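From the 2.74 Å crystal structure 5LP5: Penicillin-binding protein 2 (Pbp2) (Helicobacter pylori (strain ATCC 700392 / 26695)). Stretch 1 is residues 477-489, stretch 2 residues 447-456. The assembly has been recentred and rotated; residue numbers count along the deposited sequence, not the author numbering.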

# COMPACT_ATOMS: atom_id res chain seq x y z
N GLN A 477 41.72 13.43 27.97
CA GLN A 477 40.35 13.92 27.90
C GLN A 477 39.35 12.94 28.49
O GLN A 477 38.45 13.34 29.23
CB GLN A 477 39.97 14.25 26.46
CG GLN A 477 40.63 15.50 25.91
CD GLN A 477 40.45 15.62 24.42
OE1 GLN A 477 40.85 14.73 23.67
NE2 GLN A 477 39.83 16.71 23.99
N LYS A 478 39.50 11.65 28.17
CA LYS A 478 38.60 10.62 28.68
C LYS A 478 38.58 10.56 30.21
O LYS A 478 37.50 10.48 30.82
CB LYS A 478 38.96 9.26 28.10
CG LYS A 478 38.62 9.10 26.62
CD LYS A 478 38.92 7.69 26.15
CE LYS A 478 38.65 7.49 24.67
NZ LYS A 478 38.88 6.06 24.31
N LYS A 479 39.75 10.62 30.83
CA LYS A 479 39.84 10.64 32.29
C LYS A 479 39.06 11.80 32.90
O LYS A 479 38.33 11.63 33.88
CB LYS A 479 41.30 10.72 32.78
CG LYS A 479 41.39 11.09 34.26
CD LYS A 479 42.69 10.71 34.96
CE LYS A 479 42.43 10.47 36.45
NZ LYS A 479 43.63 10.03 37.20
N LYS A 480 39.21 12.98 32.32
CA LYS A 480 38.53 14.17 32.82
C LYS A 480 37.01 14.11 32.66
O LYS A 480 36.29 14.84 33.33
CB LYS A 480 39.09 15.41 32.14
CG LYS A 480 40.56 15.66 32.44
CD LYS A 480 40.84 15.84 33.93
CE LYS A 480 42.31 15.65 34.26
NZ LYS A 480 42.50 15.62 35.73
N LEU A 481 36.53 13.22 31.78
CA LEU A 481 35.09 13.06 31.58
C LEU A 481 34.33 12.80 32.88
O LEU A 481 33.24 13.34 33.10
CB LEU A 481 34.78 11.95 30.57
CG LEU A 481 35.15 12.24 29.12
CD1 LEU A 481 34.84 11.05 28.23
CD2 LEU A 481 34.42 13.47 28.60
N GLN A 482 34.89 11.96 33.76
CA GLN A 482 34.15 11.61 34.97
C GLN A 482 33.83 12.86 35.77
O GLN A 482 32.70 13.06 36.24
CB GLN A 482 34.87 10.60 35.83
CG GLN A 482 33.89 10.04 36.84
CD GLN A 482 34.42 8.90 37.65
OE1 GLN A 482 35.61 8.60 37.64
NE2 GLN A 482 33.53 8.25 38.38
N ALA A 483 34.85 13.71 35.93
CA ALA A 483 34.68 14.99 36.58
C ALA A 483 33.46 15.69 36.03
O ALA A 483 32.59 16.13 36.79
CB ALA A 483 35.90 15.85 36.35
N LEU A 484 33.39 15.76 34.71
CA LEU A 484 32.28 16.42 34.02
C LEU A 484 30.94 15.74 34.34
O LEU A 484 29.93 16.42 34.56
CB LEU A 484 32.51 16.43 32.52
CG LEU A 484 33.80 17.12 32.05
CD1 LEU A 484 34.03 16.95 30.56
CD2 LEU A 484 33.79 18.60 32.42
N ARG A 485 30.94 14.41 34.35
CA ARG A 485 29.72 13.66 34.66
C ARG A 485 29.23 13.94 36.07
O ARG A 485 28.02 14.10 36.30
CB ARG A 485 29.96 12.16 34.48
CG ARG A 485 30.11 11.77 33.02
CD ARG A 485 30.06 10.27 32.83
NE ARG A 485 31.31 9.66 33.26
CZ ARG A 485 32.30 9.29 32.45
NH1 ARG A 485 32.22 9.46 31.14
NH2 ARG A 485 33.38 8.73 32.97
N VAL A 486 30.18 14.01 37.00
CA VAL A 486 29.87 14.29 38.41
C VAL A 486 29.20 15.65 38.51
O VAL A 486 28.24 15.84 39.27
CB VAL A 486 31.13 14.23 39.32
CG1 VAL A 486 30.79 14.66 40.75
CG2 VAL A 486 31.74 12.82 39.33
N GLY A 487 29.70 16.61 37.74
CA GLY A 487 29.07 17.91 37.67
C GLY A 487 27.62 17.79 37.20
O GLY A 487 26.71 18.29 37.87
N MET A 488 27.42 17.12 36.06
CA MET A 488 26.07 16.92 35.51
C MET A 488 25.21 16.18 36.54
O MET A 488 24.04 16.52 36.74
CB MET A 488 26.12 16.13 34.19
CG MET A 488 26.80 16.87 33.02
SD MET A 488 26.89 16.00 31.43
CE MET A 488 25.15 16.12 31.04
N TYR A 489 25.80 15.19 37.21
CA TYR A 489 25.14 14.50 38.32
C TYR A 489 24.63 15.50 39.36
O TYR A 489 23.48 15.41 39.82
CB TYR A 489 26.11 13.51 38.96
CG TYR A 489 25.55 12.81 40.19
CD1 TYR A 489 24.53 11.87 40.08
CD2 TYR A 489 26.04 13.10 41.46
CE1 TYR A 489 24.03 11.24 41.20
CE2 TYR A 489 25.53 12.49 42.59
CZ TYR A 489 24.53 11.55 42.45
OH TYR A 489 24.04 10.93 43.57
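Stretch 2 447-456: YTGLIATGKL

Stretch 2 meets stretch 1 with the last turns of a helix and the loop that follows. Residues 447-453 are helical, and their axis passes 9.1 Å from that of helix 477-489, with a signed crossing angle of -107°; the two helices therefore cross steeply, and contact is confined to a short patch that buries 429 Å² in total. The CA atoms of Leu 481 and Ile 451 lie 6.1 Å apart, as do those of Lys 478 and Gly 454, while those of Arg 485 and Ala 452 are separated by 6.6 Å. The nearest CA partner thus moves from Leu 481 to Arg 485 and then back to Lys 478 as stretch 2 runs from Ile 451 through Ala 452 to Gly 454, so the crossing keeps no steady register.

Ile 451 is the centre of the packing, with 105 Å² covered. Its CA-to-CB bond points sideways, yet its side chain, with chi1 -66° (m) and chi2 -54° (m), fits as a knob among Leu 481, Leu 484, Arg 485 and Met 488. In this rotamer CD1 lies 3.8 Å from Leu 481 CD2 and 4.1 Å from Leu 484 CD1, whereas CG2 lies 3.8 Å from Met 488 SD and 4.0 Å from Arg 485 CG. Both leucines adopt the mt rotamer and point toward stretch 2. Met 488 does too, and its mtp conformation also places CE 4.3 Å from Thr 448 CG2.

Arg 485 combines this apolar contact with a polar one. Its CA-to-CB bond points sideways, but chi1 -71° (m), chi2 -169° (t) and chi3 -75° (m) bring the guanidinium to the end of the opposing helix, where the last carbonyls lack the amide partners of a continuing helix. NH1 donates a hydrogen bond to Ile 451 O at 2.8 Å, with an N-H...O angle of 137°; this oxygen sits at the edge of the guanidinium, near its plane. Ala 452 O is 3.3 Å from NH1, obliquely placed.

Gly 454 leaves the helix with phi 92° and psi -6°. At these angles a CB would be jammed against the preceding carbonyl oxygen, which by itself calls for glycine. Its bare CA receives Leu 481 CD1 at 3.6 Å, and the same methyl lies 4.0 Å from Leu 450 O. Just before the turn, Thr 453 points away from stretch 1; its chi1 of -44° (m) lets OG1 donate to Gly 449 O at 2.6 Å, within its own helix.

Lys 478 closes the contact with an extended mttt chain. Though its CB points sideways, CE reaches within 3.9 Å of Gly 454 O, while NZ is hydrogen-bonded elsewhere in the structure.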

# COMPACT_ATOMS: atom_id res chain seq x y z
N TYR A 447 26.76 15.00 21.48
CA TYR A 447 27.69 15.58 22.44
C TYR A 447 27.43 15.04 23.84
O TYR A 447 28.36 14.57 24.51
CB TYR A 447 27.55 17.12 22.38
CG TYR A 447 27.96 17.93 23.59
CD1 TYR A 447 29.29 18.03 23.98
CD2 TYR A 447 27.01 18.66 24.29
CE1 TYR A 447 29.66 18.80 25.07
CE2 TYR A 447 27.36 19.43 25.38
CZ TYR A 447 28.69 19.51 25.77
OH TYR A 447 29.02 20.31 26.85
N THR A 448 26.18 15.08 24.29
CA THR A 448 25.82 14.54 25.61
C THR A 448 26.16 13.03 25.80
O THR A 448 26.58 12.61 26.88
CB THR A 448 24.32 14.76 25.89
OG1 THR A 448 24.00 16.14 25.73
CG2 THR A 448 23.95 14.29 27.29
N GLY A 449 25.98 12.23 24.75
CA GLY A 449 26.31 10.82 24.79
C GLY A 449 27.81 10.53 24.66
O GLY A 449 28.26 9.43 24.98
N LEU A 450 28.58 11.50 24.16
CA LEU A 450 30.03 11.41 24.22
C LEU A 450 30.54 11.59 25.65
O LEU A 450 31.40 10.84 26.12
CB LEU A 450 30.69 12.44 23.31
CG LEU A 450 32.22 12.52 23.35
CD1 LEU A 450 32.87 11.21 22.98
CD2 LEU A 450 32.72 13.60 22.40
N ILE A 451 30.01 12.58 26.35
CA ILE A 451 30.38 12.82 27.75
C ILE A 451 30.11 11.56 28.54
O ILE A 451 31.00 11.01 29.18
CB ILE A 451 29.57 14.00 28.36
CG1 ILE A 451 29.93 15.32 27.66
CG2 ILE A 451 29.76 14.14 29.87
CD1 ILE A 451 31.41 15.62 27.64
N ALA A 452 28.88 11.07 28.48
CA ALA A 452 28.46 9.98 29.33
C ALA A 452 29.18 8.68 28.98
O ALA A 452 29.58 7.95 29.86
CB ALA A 452 26.96 9.82 29.29
N THR A 453 29.39 8.43 27.69
CA THR A 453 29.96 7.16 27.24
C THR A 453 31.47 7.17 27.11
O THR A 453 32.11 6.16 27.35
CB THR A 453 29.40 6.74 25.85
OG1 THR A 453 27.98 6.93 25.81
CG2 THR A 453 29.72 5.27 25.55
N GLY A 454 32.04 8.30 26.69
CA GLY A 454 33.47 8.36 26.34
C GLY A 454 33.72 8.10 24.87
O GLY A 454 34.86 8.24 24.36
N LYS A 455 32.64 7.74 24.16
CA LYS A 455 32.68 7.57 22.71
C LYS A 455 31.44 8.17 22.07
O LYS A 455 30.39 8.33 22.73
CB LYS A 455 32.87 6.10 22.34
CG LYS A 455 34.23 5.57 22.78
CD LYS A 455 34.40 4.11 22.44
CE LYS A 455 35.62 3.54 23.13
NZ LYS A 455 36.09 2.29 22.46
N LEU A 456 31.58 8.49 20.78
CA LEU A 456 30.62 9.32 20.04
C LEU A 456 29.69 8.52 19.11
O LEU A 456 30.13 7.89 18.15
CB LEU A 456 31.37 10.36 19.21
CG LEU A 456 30.51 11.39 18.46
CD1 LEU A 456 29.72 12.27 19.42
CD2 LEU A 456 31.40 12.23 17.55